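Local coordinates for Peptide/nickel transport system substrate-binding protein (PDB 5KZT) that binds a peptide between its two lobes and, as in other oligopeptide-binding proteins of its family, probably delivers it to a membrane transporter, at residues T112-L116 against W425-Y429; K276-K280 against Q445-Y450; F371-D375 against F406-L410; L436-T441 against K453-L459. All coordinates share one frame; numbering follows the deposited sequence.

Contact 1. Residues T112-L116 against W425-Y429; sequences TYSYL and WGPDY
The phenol of Y113 reaches the carboxylate of D428 inside the peptide-binding cleft of this periplasmic-binding-protein-like fold, where a loop following helix 94-105 meets the loop that leaves strand 420-425. The polar link is one hydrogen bond: Y113 OH donates to D428 OD2 over 2.7 Å, on the syn side of the carboxylate but 33° out of its plane. Ring and carboxylate planes stand 74° apart, and the two side chains come from opposite directions. The bound peptide adds backbone hydrogen bonds to Y113 OH, to D428 OD1 and to G426, so both partners of this bond also bind the peptide. Apolar contacts flank it. W425 CH2 lies 3.9 Å from Y113 CZ, and the same indole packs on the peptide backbone. Y429, whose OH bonds to S433, offers its ring to L116: CD2 of L116 stops 4.3 Å from Y429 CE1. From the opposite side of the indole plane to Y113 OH, Y115 OH comes to 3.9 Å from W425 CZ2.

Contact 2. Residues K276-K280 against Q445-Y450; sequences KFNQK and QNRMSY
The backbones come closest at N278 and M448, whose CA atoms are 4.1 Å apart, and the Q279 N-H donates to M448 O over 2.8 Å, with an N-H...O angle of 159°. M448 lays its side chain across that of K276 at about a right angle: M448 CG is 3.7 Å from K276 CE, and M448 SD rests near the backbone of F277. K276 runs on past the sulfur, bends at chi3 (76°) and brings NZ to N446 O at 2.9 Å, approaching from above the carbonyl plane. The ammonium also forms a salt bridge with D413, and two waters accept from it: one donates onward to Q445 O, the other lies within bonding distance of Q445 OE1, while Q445 NE2 bonds to D34. The contact joins the end of strand 264-277, part of the mixed sheet of a family 5 solute-binding protein, to the long loop between helices 433-436 and 453-459. Two Asx turns shape the chains here. N278 OD1 accepts from K280 N at 3.2 Å, its ND2 donating to Y418 O, while N446 OD1 accepts from M448 N at 3.0 Å. Farther out, the Q279 side chain lies alongside Y450, NE2 at the ring edge 4.0 Å from CD1, with amide and ring planes 55° apart. At the solvent-exposed end, S449 OG meets K280 CB at 3.6 Å and bonds to Q416.

Contact 3. Residues F371-D375 against F406-L410; sequences FTSDD and FKVRL
F406, the first residue of helix 406-414, meets D374 of the 371-375 segment: D374 OD1 lies 3.5 Å from F406 CA and near the plane of the phenyl ring, at its edge. The backbone N of F406 donates to a water at 3.0 Å, and that water donates in turn to D375 OD1. The bound peptide's backbone packs on the F406 ring, whose one face carries L410 CD1 from the next turn. Strands 367-374 and 397-404, adjacent and parallel, are joined through helix 377-393 in a beta-alpha-beta crossover of this peptide-binding protein; helix 406-414 follows the second strand and runs against the first, the two segment axes 142° apart and 7.9 Å at closest approach. R409 points toward the strand. Its aliphatic part passes T372, CG being 4.1 Å from T372 CG2, and the bend at chi3 (66°) then swings the guanidinium to D374. The grip is side-on and two-pronged: NE of R409 donates to D374 OD1 at 2.7 Å, from above the carboxylate plane, and NH2 of R409 donates to D374 OD2 at 2.9 Å on the syn side. Both oxygens lie in the guanidinium plane although carboxylate and guanidinium planes are 39° apart. This salt bridge faces the ligand, since R409 NH2 and D374 OD2 each also hydrogen-bond to the peptide backbone.

Contact 4. Residues L436-T441 against K453-L459; sequences LDLFVT and KDYDKIL
D456 and Y455 of helix 453-459 fasten the helix to the irregular chain that follows helix 433-436: two short helices are joined by a loop that packs back on the second, on the outer part of one lobe of the binding protein. The side chain of D456 leaves CB with CG anti to its carbonyl carbon (chi1 -58°), which turns the carboxylate to V440 and T441. At the branch, CG lies 3.4 Å from T441 OG1. OD1 accepts from T441 N at 2.9 Å, from above the carboxylate plane; a water lies between OD1 and F439 O, at 2.8 and 3.0 Å, and V440 CA presses against OD1. OD2 takes the T441 hydroxyl on its syn lone pair at 2.6 Å and, on the anti side, K453 NZ in a salt bridge; the lysine's charge would favour the ionised carboxylate. One turn on, L459 CD1 lies 3.8 Å from L436 CB. Y455 crosses L436 at about a right angle, and its OH donates to L436 O over 2.6 Å.

From the N terminus, 112-116 comes first and waits until 425-429 to close contact 1, the longest of the four loops, with 308 residues inside it. Strand end 276-280 opens within that span, but its partner 445-450 lies beyond it, so contacts 1 and 2 cross. Contact 3 closes early, nested inside both loops. Contact 4 opens after contacts 1 and 3 have closed, crosses contact 2, and joins the chain after helix 433-436 to helix 453-459. Contact 1 joins the loop after helix 94-105 to the end of strand 420-425; contacts 2 and 3 both reach the mixed sheet, their centres about 15 Å apart. L438 packs on W425, and N446 reaches V440.

Contact 1. Residues T112-L116 against W425-Y429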
loop_
_atom_site.group_PDB
_atom_site.type_symbol
_atom_site.label_atom_id
_atom_site.label_comp_id
_atom_site.label_asym_id
_atom_site.label_seq_id
_atom_site.Cartn_x
_atom_site.Cartn_y
_atom_site.Cartn_z
ATOM N N THR A 112 -7.747 3.448 9.060
ATOM C CA THR A 112 -8.174 2.420 8.118
ATOM C C THR A 112 -7.484 1.086 8.360
ATOM O O THR A 112 -8.065 0.050 8.035
ATOM C CB THR A 112 -7.965 2.821 6.651
ATOM O OG1 THR A 112 -6.582 3.120 6.426
ATOM C CG2 THR A 112 -8.837 4.009 6.276
ATOM N N TYR A 113 -6.275 1.094 8.939
ATOM C CA TYR A 113 -5.542 -0.149 9.203
ATOM C C TYR A 113 -5.833 -0.734 10.588
ATOM O O TYR A 113 -5.155 -1.659 11.040
ATOM C CB TYR A 113 -4.045 0.089 9.039
ATOM C CG TYR A 113 -3.465 -0.174 7.669
ATOM C CD1 TYR A 113 -3.676 -1.390 7.017
ATOM C CD2 TYR A 113 -2.630 0.757 7.067
ATOM C CE1 TYR A 113 -3.078 -1.662 5.808
ATOM C CE2 TYR A 113 -2.047 0.504 5.848
ATOM C CZ TYR A 113 -2.268 -0.705 5.216
ATOM O OH TYR A 113 -1.641 -0.974 4.006
ATOM N N SER A 114 -6.862 -0.233 11.263
ATOM C CA SER A 114 -7.209 -0.779 12.576
ATOM C C SER A 114 -7.452 -2.302 12.536
ATOM O O SER A 114 -7.207 -2.991 13.526
ATOM C CB SER A 114 -8.409 -0.053 13.169
ATOM O OG SER A 114 -9.566 -0.331 12.423
ATOM N N TYR A 115 -7.906 -2.818 11.388
ATOM C CA TYR A 115 -8.167 -4.251 11.215
ATOM C C TYR A 115 -6.912 -5.148 11.367
ATOM O O TYR A 115 -7.039 -6.307 11.727
ATOM C CB TYR A 115 -8.884 -4.526 9.890
ATOM C CG TYR A 115 -8.062 -4.334 8.629
ATOM C CD1 TYR A 115 -7.326 -5.390 8.083
ATOM C CD2 TYR A 115 -8.046 -3.117 7.957
ATOM C CE1 TYR A 115 -6.575 -5.214 6.923
ATOM C CE2 TYR A 115 -7.338 -2.946 6.776
ATOM C CZ TYR A 115 -6.589 -4.001 6.272
ATOM O OH TYR A 115 -5.875 -3.856 5.110
ATOM N N LEU A 116 -5.717 -4.606 11.141
ATOM C CA LEU A 116 -4.487 -5.374 11.337
ATOM C C LEU A 116 -4.319 -5.796 12.792
ATOM O O LEU A 116 -3.665 -6.804 13.091
ATOM C CB LEU A 116 -3.254 -4.570 10.912
ATOM C CG LEU A 116 -3.120 -4.239 9.426
ATOM C CD1 LEU A 116 -1.873 -3.420 9.190
ATOM C CD2 LEU A 116 -3.109 -5.491 8.574
ATOM N N TRP A 425 -3.028 -2.325 -4.902
ATOM C CA TRP A 425 -2.634 -2.756 -3.588
ATOM C C TRP A 425 -1.303 -3.438 -3.652
ATOM O O TRP A 425 -1.103 -4.336 -4.475
ATOM C CB TRP A 425 -3.675 -3.699 -2.996
ATOM C CG TRP A 425 -3.467 -3.975 -1.553
ATOM C CD1 TRP A 425 -2.954 -5.113 -0.998
ATOM C CD2 TRP A 425 -3.786 -3.113 -0.474
ATOM N NE1 TRP A 425 -2.926 -5.009 0.368
ATOM C CE2 TRP A 425 -3.440 -3.794 0.724
ATOM C CE3 TRP A 425 -4.338 -1.830 -0.390
ATOM C CZ2 TRP A 425 -3.628 -3.231 1.991
ATOM C CZ3 TRP A 425 -4.519 -1.262 0.866
ATOM C CH2 TRP A 425 -4.171 -1.969 2.042
ATOM N N GLY A 426 -0.416 -3.017 -2.758
ATOM C CA GLY A 426 0.854 -3.679 -2.502
ATOM C C GLY A 426 0.785 -4.386 -1.162
ATOM O O GLY A 426 0.115 -3.910 -0.228
ATOM N N PRO A 427 1.478 -5.520 -1.032
ATOM C CA PRO A 427 1.335 -6.334 0.170
ATOM C C PRO A 427 1.997 -5.713 1.393
ATOM O O PRO A 427 3.056 -5.113 1.268
ATOM C CB PRO A 427 2.026 -7.631 -0.214
ATOM C CG PRO A 427 3.078 -7.198 -1.191
ATOM C CD PRO A 427 2.459 -6.088 -1.973
ATOM N N ASP A 428 1.390 -5.905 2.558
ATOM C CA ASP A 428 1.972 -5.457 3.838
ATOM C C ASP A 428 2.676 -6.572 4.607
ATOM O O ASP A 428 3.373 -6.285 5.571
ATOM C CB ASP A 428 0.878 -4.840 4.707
ATOM C CG ASP A 428 0.148 -3.721 3.995
ATOM O OD1 ASP A 428 0.784 -3.011 3.193
ATOM O OD2 ASP A 428 -1.070 -3.577 4.188
ATOM N N TYR A 429 2.484 -7.819 4.162
ATOM C CA TYR A 429 3.156 -8.993 4.692
ATOM C C TYR A 429 2.927 -10.134 3.706
ATOM O O TYR A 429 2.075 -10.013 2.826
ATOM C CB TYR A 429 2.622 -9.361 6.082
ATOM C CG TYR A 429 1.122 -9.543 6.151
ATOM C CD1 TYR A 429 0.270 -8.460 6.392
ATOM C CD2 TYR A 429 0.560 -10.815 6.052
ATOM C CE1 TYR A 429 -1.110 -8.629 6.476
ATOM C CE2 TYR A 429 -0.804 -10.997 6.143
ATOM C CZ TYR A 429 -1.638 -9.903 6.338
ATOM O OH TYR A 429 -2.984 -10.139 6.416
#

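Contact 2. Residues K276-K280 against Q445-Y450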
loop_
_atom_site.group_PDB
_atom_site.type_symbol
_atom_site.label_atom_id
_atom_site.label_comp_id
_atom_site.label_asym_id
_atom_site.label_seq_id
_atom_site.Cartn_x
_atom_site.Cartn_y
_atom_site.Cartn_z
ATOM N N LYS A 276 -11.937 -1.080 -9.335
ATOM C CA LYS A 276 -12.975 -1.138 -8.302
ATOM C C LYS A 276 -14.348 -0.712 -8.832
ATOM O O LYS A 276 -14.483 0.323 -9.476
ATOM C CB LYS A 276 -12.585 -0.249 -7.126
ATOM C CG LYS A 276 -11.384 -0.756 -6.351
ATOM C CD LYS A 276 -11.098 0.078 -5.115
ATOM C CE LYS A 276 -12.061 -0.219 -3.992
ATOM N NZ LYS A 276 -11.636 0.509 -2.786
ATOM N N PHE A 277 -15.370 -1.497 -8.517
ATOM C CA PHE A 277 -16.751 -1.230 -8.929
ATOM C C PHE A 277 -17.558 -0.780 -7.721
ATOM O O PHE A 277 -17.978 -1.616 -6.913
ATOM C CB PHE A 277 -17.364 -2.512 -9.481
ATOM C CG PHE A 277 -16.714 -3.003 -10.752
ATOM C CD1 PHE A 277 -16.785 -2.248 -11.923
ATOM C CD2 PHE A 277 -16.070 -4.236 -10.796
ATOM C CE1 PHE A 277 -16.195 -2.701 -13.101
ATOM C CE2 PHE A 277 -15.487 -4.695 -11.983
ATOM C CZ PHE A 277 -15.545 -3.926 -13.123
ATOM N N ASN A 278 -17.788 0.524 -7.583
ATOM C CA ASN A 278 -18.594 1.023 -6.468
ATOM C C ASN A 278 -20.061 0.742 -6.739
ATOM O O ASN A 278 -20.628 1.236 -7.722
ATOM C CB ASN A 278 -18.412 2.518 -6.223
ATOM C CG ASN A 278 -19.109 2.995 -4.969
ATOM O OD1 ASN A 278 -19.462 2.197 -4.090
ATOM N ND2 ASN A 278 -19.349 4.302 -4.886
ATOM N N GLN A 279 -20.665 -0.016 -5.841
ATOM C CA GLN A 279 -22.064 -0.411 -5.983
ATOM C C GLN A 279 -23.066 0.565 -5.384
ATOM O O GLN A 279 -24.277 0.432 -5.630
ATOM C CB GLN A 279 -22.271 -1.793 -5.379
ATOM C CG GLN A 279 -21.312 -2.821 -5.945
ATOM C CD GLN A 279 -21.693 -4.244 -5.619
ATOM O OE1 GLN A 279 -22.858 -4.543 -5.352
ATOM N NE2 GLN A 279 -20.716 -5.146 -5.680
ATOM N N LYS A 280 -22.597 1.531 -4.599
ATOM C CA LYS A 280 -23.494 2.487 -3.933
ATOM C C LYS A 280 -22.798 3.814 -3.718
ATOM O O LYS A 280 -21.721 3.862 -3.123
ATOM C CB LYS A 280 -23.951 1.942 -2.582
ATOM C CG LYS A 280 -24.912 2.865 -1.851
ATOM C CD LYS A 280 -25.590 2.149 -0.693
ATOM C CE LYS A 280 -26.676 1.197 -1.161
ATOM N NZ LYS A 280 -27.614 0.904 -0.039
ATOM N N GLN A 445 -10.912 -0.808 3.589
ATOM C CA GLN A 445 -10.400 -0.798 2.215
ATOM C C GLN A 445 -11.311 -1.429 1.161
ATOM O O GLN A 445 -10.888 -1.634 0.023
ATOM C CB GLN A 445 -9.018 -1.474 2.184
ATOM C CG GLN A 445 -7.924 -0.707 2.932
ATOM C CD GLN A 445 -7.669 0.681 2.369
ATOM O OE1 GLN A 445 -8.002 0.993 1.219
ATOM N NE2 GLN A 445 -7.092 1.529 3.177
ATOM N N ASN A 446 -12.561 -1.709 1.520
ATOM C CA ASN A 446 -13.563 -2.248 0.587
ATOM C C ASN A 446 -14.122 -1.047 -0.181
ATOM O O ASN A 446 -13.728 -0.823 -1.324
ATOM C CB ASN A 446 -14.635 -3.032 1.360
ATOM C CG ASN A 446 -15.732 -3.603 0.476
ATOM O OD1 ASN A 446 -16.192 -2.986 -0.486
ATOM N ND2 ASN A 446 -16.202 -4.768 0.847
ATOM N N ARG A 447 -14.997 -0.263 0.462
ATOM C CA ARG A 447 -15.520 0.993 -0.099
ATOM C C ARG A 447 -16.206 0.832 -1.453
ATOM O O ARG A 447 -16.154 1.714 -2.303
ATOM C CB ARG A 447 -14.401 2.048 -0.195
ATOM C CG ARG A 447 -13.649 2.281 1.096
ATOM C CD ARG A 447 -14.548 2.850 2.184
ATOM N NE ARG A 447 -13.811 2.995 3.441
ATOM C CZ ARG A 447 -14.342 3.265 4.635
ATOM N NH1 ARG A 447 -15.662 3.434 4.797
ATOM N NH2 ARG A 447 -13.533 3.352 5.690
ATOM N N MET A 448 -16.832 -0.319 -1.643
ATOM C CA MET A 448 -17.581 -0.597 -2.843
ATOM C C MET A 448 -19.008 -1.008 -2.516
ATOM O O MET A 448 -19.792 -1.224 -3.437
ATOM C CB MET A 448 -16.894 -1.739 -3.590
ATOM C CG MET A 448 -15.547 -1.356 -4.150
ATOM S SD MET A 448 -14.826 -2.674 -5.138
ATOM C CE MET A 448 -14.915 -4.103 -4.076
ATOM N N SER A 449 -19.343 -1.106 -1.223
ATOM C CA SER A 449 -20.552 -1.798 -0.761
ATOM C C SER A 449 -20.652 -3.211 -1.348
ATOM O O SER A 449 -21.736 -3.692 -1.689
ATOM C CB SER A 449 -21.814 -0.961 -1.017
ATOM O OG SER A 449 -21.762 0.257 -0.295
ATOM N N TYR A 450 -19.501 -3.874 -1.449
ATOM C CA TYR A 450 -19.455 -5.266 -1.835
ATOM C C TYR A 450 -19.583 -6.080 -0.560
ATOM O O TYR A 450 -18.830 -5.877 0.389
ATOM C CB TYR A 450 -18.156 -5.618 -2.547
ATOM C CG TYR A 450 -17.960 -7.119 -2.689
ATOM C CD1 TYR A 450 -18.769 -7.871 -3.532
ATOM C CD2 TYR A 450 -16.984 -7.787 -1.943
ATOM C CE1 TYR A 450 -18.594 -9.232 -3.652
ATOM C CE2 TYR A 450 -16.803 -9.149 -2.053
ATOM C CZ TYR A 450 -17.612 -9.868 -2.898
ATOM O OH TYR A 450 -17.423 -11.222 -2.989
HETATM O O HOH W 1 -9.407 -1.735 -2.554
HETATM O O HOH W 2 -8.982 0.700 -1.413
#

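Contact 3. Residues F371-D375 against F406-L410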
loop_
_atom_site.group_PDB
_atom_site.type_symbol
_atom_site.label_atom_id
_atom_site.label_comp_id
_atom_site.label_asym_id
_atom_site.label_seq_id
_atom_site.Cartn_x
_atom_site.Cartn_y
_atom_site.Cartn_z
ATOM N N PHE A 371 -14.942 7.272 -14.642
ATOM C CA PHE A 371 -13.794 6.463 -14.269
ATOM C C PHE A 371 -12.773 7.354 -13.548
ATOM O O PHE A 371 -12.284 8.330 -14.134
ATOM C CB PHE A 371 -13.174 5.845 -15.522
ATOM C CG PHE A 371 -12.077 4.872 -15.230
ATOM C CD1 PHE A 371 -12.330 3.720 -14.497
ATOM C CD2 PHE A 371 -10.782 5.108 -15.669
ATOM C CE1 PHE A 371 -11.310 2.816 -14.211
ATOM C CE2 PHE A 371 -9.755 4.215 -15.380
ATOM C CZ PHE A 371 -10.019 3.062 -14.652
ATOM N N THR A 372 -12.450 7.024 -12.298
ATOM C CA THR A 372 -11.434 7.772 -11.552
ATOM C C THR A 372 -10.040 7.119 -11.590
ATOM O O THR A 372 -9.886 5.931 -11.305
ATOM C CB THR A 372 -11.855 8.005 -10.095
ATOM O OG1 THR A 372 -13.054 8.778 -10.066
ATOM C CG2 THR A 372 -10.793 8.777 -9.329
ATOM N N SER A 373 -9.032 7.925 -11.926
ATOM C CA SER A 373 -7.629 7.547 -11.798
ATOM C C SER A 373 -6.788 8.765 -11.353
ATOM O O SER A 373 -7.341 9.821 -10.999
ATOM C CB SER A 373 -7.112 6.947 -13.111
ATOM O OG SER A 373 -5.883 6.233 -12.897
ATOM N N ASP A 374 -5.466 8.616 -11.352
ATOM C CA ASP A 374 -4.565 9.666 -10.871
ATOM C C ASP A 374 -4.275 10.705 -11.955
ATOM O O ASP A 374 -4.785 10.584 -13.070
ATOM C CB ASP A 374 -3.290 9.033 -10.304
ATOM C CG ASP A 374 -3.574 8.185 -9.079
ATOM O OD1 ASP A 374 -4.482 8.550 -8.289
ATOM O OD2 ASP A 374 -2.918 7.143 -8.905
ATOM N N ASP A 375 -3.476 11.720 -11.615
ATOM C CA ASP A 375 -3.243 12.876 -12.483
ATOM C C ASP A 375 -1.831 12.938 -13.098
ATOM O O ASP A 375 -1.386 14.007 -13.501
ATOM C CB ASP A 375 -3.570 14.184 -11.728
ATOM C CG ASP A 375 -2.647 14.444 -10.514
ATOM O OD1 ASP A 375 -1.861 13.572 -10.101
ATOM O OD2 ASP A 375 -2.724 15.540 -9.956
ATOM N N PHE A 406 -3.510 11.753 -6.246
ATOM C CA PHE A 406 -3.609 10.491 -5.562
ATOM C C PHE A 406 -4.408 10.648 -4.257
ATOM O O PHE A 406 -5.343 9.892 -3.993
ATOM C CB PHE A 406 -2.177 10.013 -5.285
ATOM C CG PHE A 406 -2.068 8.701 -4.585
ATOM C CD1 PHE A 406 -2.898 7.626 -4.898
ATOM C CD2 PHE A 406 -1.062 8.513 -3.653
ATOM C CE1 PHE A 406 -2.759 6.412 -4.256
ATOM C CE2 PHE A 406 -0.896 7.301 -3.025
ATOM C CZ PHE A 406 -1.751 6.243 -3.326
ATOM N N LYS A 407 -4.051 11.655 -3.463
ATOM C CA LYS A 407 -4.766 11.892 -2.193
ATOM C C LYS A 407 -6.275 12.157 -2.337
ATOM O O LYS A 407 -7.054 11.714 -1.492
ATOM C CB LYS A 407 -4.084 12.959 -1.341
ATOM C CG LYS A 407 -4.161 14.375 -1.837
ATOM C CD LYS A 407 -3.394 15.270 -0.857
ATOM C CE LYS A 407 -3.223 16.667 -1.386
ATOM N NZ LYS A 407 -2.163 17.434 -0.672
ATOM N N VAL A 408 -6.677 12.796 -3.434
ATOM C CA VAL A 408 -8.088 13.062 -3.720
ATOM C C VAL A 408 -8.769 11.748 -4.122
ATOM O O VAL A 408 -9.886 11.452 -3.679
ATOM C CB VAL A 408 -8.254 14.171 -4.808
ATOM C CG1 VAL A 408 -9.725 14.374 -5.194
ATOM C CG2 VAL A 408 -7.672 15.491 -4.321
ATOM N N ARG A 409 -8.101 10.935 -4.949
ATOM C CA ARG A 409 -8.666 9.632 -5.306
ATOM C C ARG A 409 -8.939 8.799 -4.051
ATOM O O ARG A 409 -9.986 8.145 -3.918
ATOM C CB ARG A 409 -7.749 8.850 -6.261
ATOM C CG ARG A 409 -8.237 7.433 -6.471
ATOM C CD ARG A 409 -7.621 6.770 -7.674
ATOM N NE ARG A 409 -6.182 6.536 -7.560
ATOM C CZ ARG A 409 -5.605 5.518 -6.920
ATOM N NH1 ARG A 409 -6.312 4.629 -6.241
ATOM N NH2 ARG A 409 -4.278 5.397 -6.968
ATOM N N LEU A 410 -7.980 8.821 -3.136
ATOM C CA LEU A 410 -8.098 8.030 -1.912
ATOM C C LEU A 410 -9.220 8.569 -1.037
ATOM O O LEU A 410 -10.014 7.794 -0.526
ATOM C CB LEU A 410 -6.774 8.013 -1.163
ATOM C CG LEU A 410 -5.628 7.278 -1.859
ATOM C CD1 LEU A 410 -4.451 7.254 -0.906
ATOM C CD2 LEU A 410 -6.000 5.876 -2.266
HETATM O O HOH W 3 -1.096 12.142 -7.950
#

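Contact 4. Residues L436-T441 against K453-L459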
loop_
_atom_site.group_PDB
_atom_site.type_symbol
_atom_site.label_atom_id
_atom_site.label_comp_id
_atom_site.label_asym_id
_atom_site.label_seq_id
_atom_site.Cartn_x
_atom_site.Cartn_y
_atom_site.Cartn_z
ATOM N N LEU A 436 -6.696 -10.403 0.248
ATOM C CA LEU A 436 -8.075 -10.899 0.323
ATOM C C LEU A 436 -8.908 -10.181 1.388
ATOM O O LEU A 436 -10.094 -9.931 1.177
ATOM C CB LEU A 436 -8.084 -12.408 0.554
ATOM C CG LEU A 436 -7.402 -13.293 -0.511
ATOM C CD1 LEU A 436 -7.173 -14.702 0.018
ATOM C CD2 LEU A 436 -8.210 -13.339 -1.788
ATOM N N ASP A 437 -8.278 -9.823 2.509
ATOM C CA ASP A 437 -8.969 -9.156 3.595
ATOM C C ASP A 437 -9.561 -7.788 3.245
ATOM O O ASP A 437 -10.445 -7.302 3.946
ATOM C CB ASP A 437 -8.038 -8.970 4.786
ATOM C CG ASP A 437 -7.755 -10.251 5.521
ATOM O OD1 ASP A 437 -8.359 -11.312 5.229
ATOM O OD2 ASP A 437 -6.908 -10.197 6.419
ATOM N N LEU A 438 -9.092 -7.171 2.166
ATOM C CA LEU A 438 -9.640 -5.887 1.748
ATOM C C LEU A 438 -11.152 -5.894 1.494
ATOM O O LEU A 438 -11.828 -4.897 1.737
ATOM C CB LEU A 438 -8.949 -5.434 0.459
ATOM C CG LEU A 438 -7.427 -5.270 0.503
ATOM C CD1 LEU A 438 -6.891 -4.875 -0.875
ATOM C CD2 LEU A 438 -6.980 -4.279 1.559
ATOM N N PHE A 439 -11.682 -7.012 1.013
ATOM C CA PHE A 439 -13.040 -7.011 0.462
ATOM C C PHE A 439 -14.084 -7.713 1.329
ATOM O O PHE A 439 -15.178 -8.023 0.861
ATOM C CB PHE A 439 -12.972 -7.556 -0.964
ATOM C CG PHE A 439 -12.040 -6.751 -1.833
ATOM C CD1 PHE A 439 -12.380 -5.447 -2.194
ATOM C CD2 PHE A 439 -10.797 -7.255 -2.208
ATOM C CE1 PHE A 439 -11.522 -4.668 -2.957
ATOM C CE2 PHE A 439 -9.927 -6.472 -2.975
ATOM C CZ PHE A 439 -10.294 -5.183 -3.353
ATOM N N VAL A 440 -13.743 -7.921 2.603
ATOM C CA VAL A 440 -14.731 -8.293 3.600
ATOM C C VAL A 440 -15.775 -7.173 3.736
ATOM O O VAL A 440 -15.483 -5.999 3.476
ATOM C CB VAL A 440 -14.105 -8.637 4.986
ATOM C CG1 VAL A 440 -13.109 -9.785 4.846
ATOM C CG2 VAL A 440 -13.457 -7.416 5.623
ATOM N N THR A 441 -16.995 -7.560 4.118
ATOM C CA THR A 441 -18.120 -6.633 4.249
ATOM C C THR A 441 -17.742 -5.478 5.170
ATOM O O THR A 441 -17.243 -5.694 6.266
ATOM C CB THR A 441 -19.395 -7.370 4.781
ATOM O OG1 THR A 441 -19.791 -8.383 3.847
ATOM C CG2 THR A 441 -20.569 -6.414 5.005
ATOM N N LYS A 453 -21.322 -12.882 2.266
ATOM C CA LYS A 453 -21.109 -13.538 3.572
ATOM C C LYS A 453 -20.269 -14.803 3.519
ATOM O O LYS A 453 -19.607 -15.137 4.503
ATOM C CB LYS A 453 -22.431 -13.828 4.294
ATOM C CG LYS A 453 -23.264 -12.605 4.683
ATOM C CD LYS A 453 -22.490 -11.422 5.270
ATOM C CE LYS A 453 -21.759 -11.738 6.590
ATOM N NZ LYS A 453 -20.689 -10.750 6.954
ATOM N N ASP A 454 -20.294 -15.513 2.397
ATOM C CA ASP A 454 -19.449 -16.703 2.235
ATOM C C ASP A 454 -17.970 -16.311 2.154
ATOM O O ASP A 454 -17.096 -16.999 2.699
ATOM C CB ASP A 454 -19.834 -17.486 0.970
ATOM C CG ASP A 454 -21.249 -18.036 1.021
ATOM O OD1 ASP A 454 -21.776 -18.272 2.131
ATOM O OD2 ASP A 454 -21.837 -18.223 -0.068
ATOM N N TYR A 455 -17.701 -15.204 1.466
ATOM C CA TYR A 455 -16.354 -14.633 1.391
ATOM C C TYR A 455 -15.885 -14.239 2.791
ATOM O O TYR A 455 -14.835 -14.687 3.206
ATOM C CB TYR A 455 -16.327 -13.434 0.451
ATOM C CG TYR A 455 -14.949 -12.892 0.157
ATOM C CD1 TYR A 455 -14.132 -13.497 -0.784
ATOM C CD2 TYR A 455 -14.475 -11.749 0.804
ATOM C CE1 TYR A 455 -12.870 -12.984 -1.077
ATOM C CE2 TYR A 455 -13.218 -11.220 0.507
ATOM C CZ TYR A 455 -12.415 -11.850 -0.432
ATOM O OH TYR A 455 -11.148 -11.370 -0.729
ATOM N N ASP A 456 -16.706 -13.477 3.523
ATOM C CA ASP A 456 -16.400 -13.094 4.928
ATOM C C ASP A 456 -16.148 -14.298 5.820
ATOM O O ASP A 456 -15.220 -14.282 6.625
ATOM C CB ASP A 456 -17.536 -12.287 5.572
ATOM C CG ASP A 456 -17.873 -11.031 4.818
ATOM O OD1 ASP A 456 -17.012 -10.503 4.087
ATOM O OD2 ASP A 456 -19.033 -10.575 4.937
ATOM N N LYS A 457 -16.975 -15.328 5.680
ATOM C CA LYS A 457 -16.852 -16.534 6.494
ATOM C C LYS A 457 -15.510 -17.239 6.271
ATOM O O LYS A 457 -14.856 -17.676 7.237
ATOM C CB LYS A 457 -18.010 -17.493 6.224
ATOM C CG LYS A 457 -17.978 -18.725 7.118
ATOM C CD LYS A 457 -19.368 -19.285 7.410
ATOM C CE LYS A 457 -19.582 -19.536 8.902
ATOM N NZ LYS A 457 -18.582 -20.470 9.493
ATOM N N ILE A 458 -15.089 -17.317 5.011
ATOM C CA ILE A 458 -13.760 -17.846 4.693
ATOM C C ILE A 458 -12.650 -17.057 5.387
ATOM O O ILE A 458 -11.776 -17.644 6.017
ATOM C CB ILE A 458 -13.507 -17.920 3.165
ATOM C CG1 ILE A 458 -14.238 -19.144 2.601
ATOM C CG2 ILE A 458 -12.012 -18.003 2.865
ATOM C CD1 ILE A 458 -14.157 -19.314 1.101
ATOM N N LEU A 459 -12.677 -15.740 5.274
ATOM C CA LEU A 459 -11.574 -14.926 5.775
ATOM C C LEU A 459 -11.641 -14.706 7.296
ATOM O O LEU A 459 -10.604 -14.636 7.958
ATOM C CB LEU A 459 -11.479 -13.624 4.976
ATOM C CG LEU A 459 -11.183 -13.892 3.488
ATOM C CD1 LEU A 459 -11.179 -12.595 2.729
ATOM C CD2 LEU A 459 -9.859 -14.628 3.258
HETATM O O HOH W 4 -17.565 -9.740 1.451
#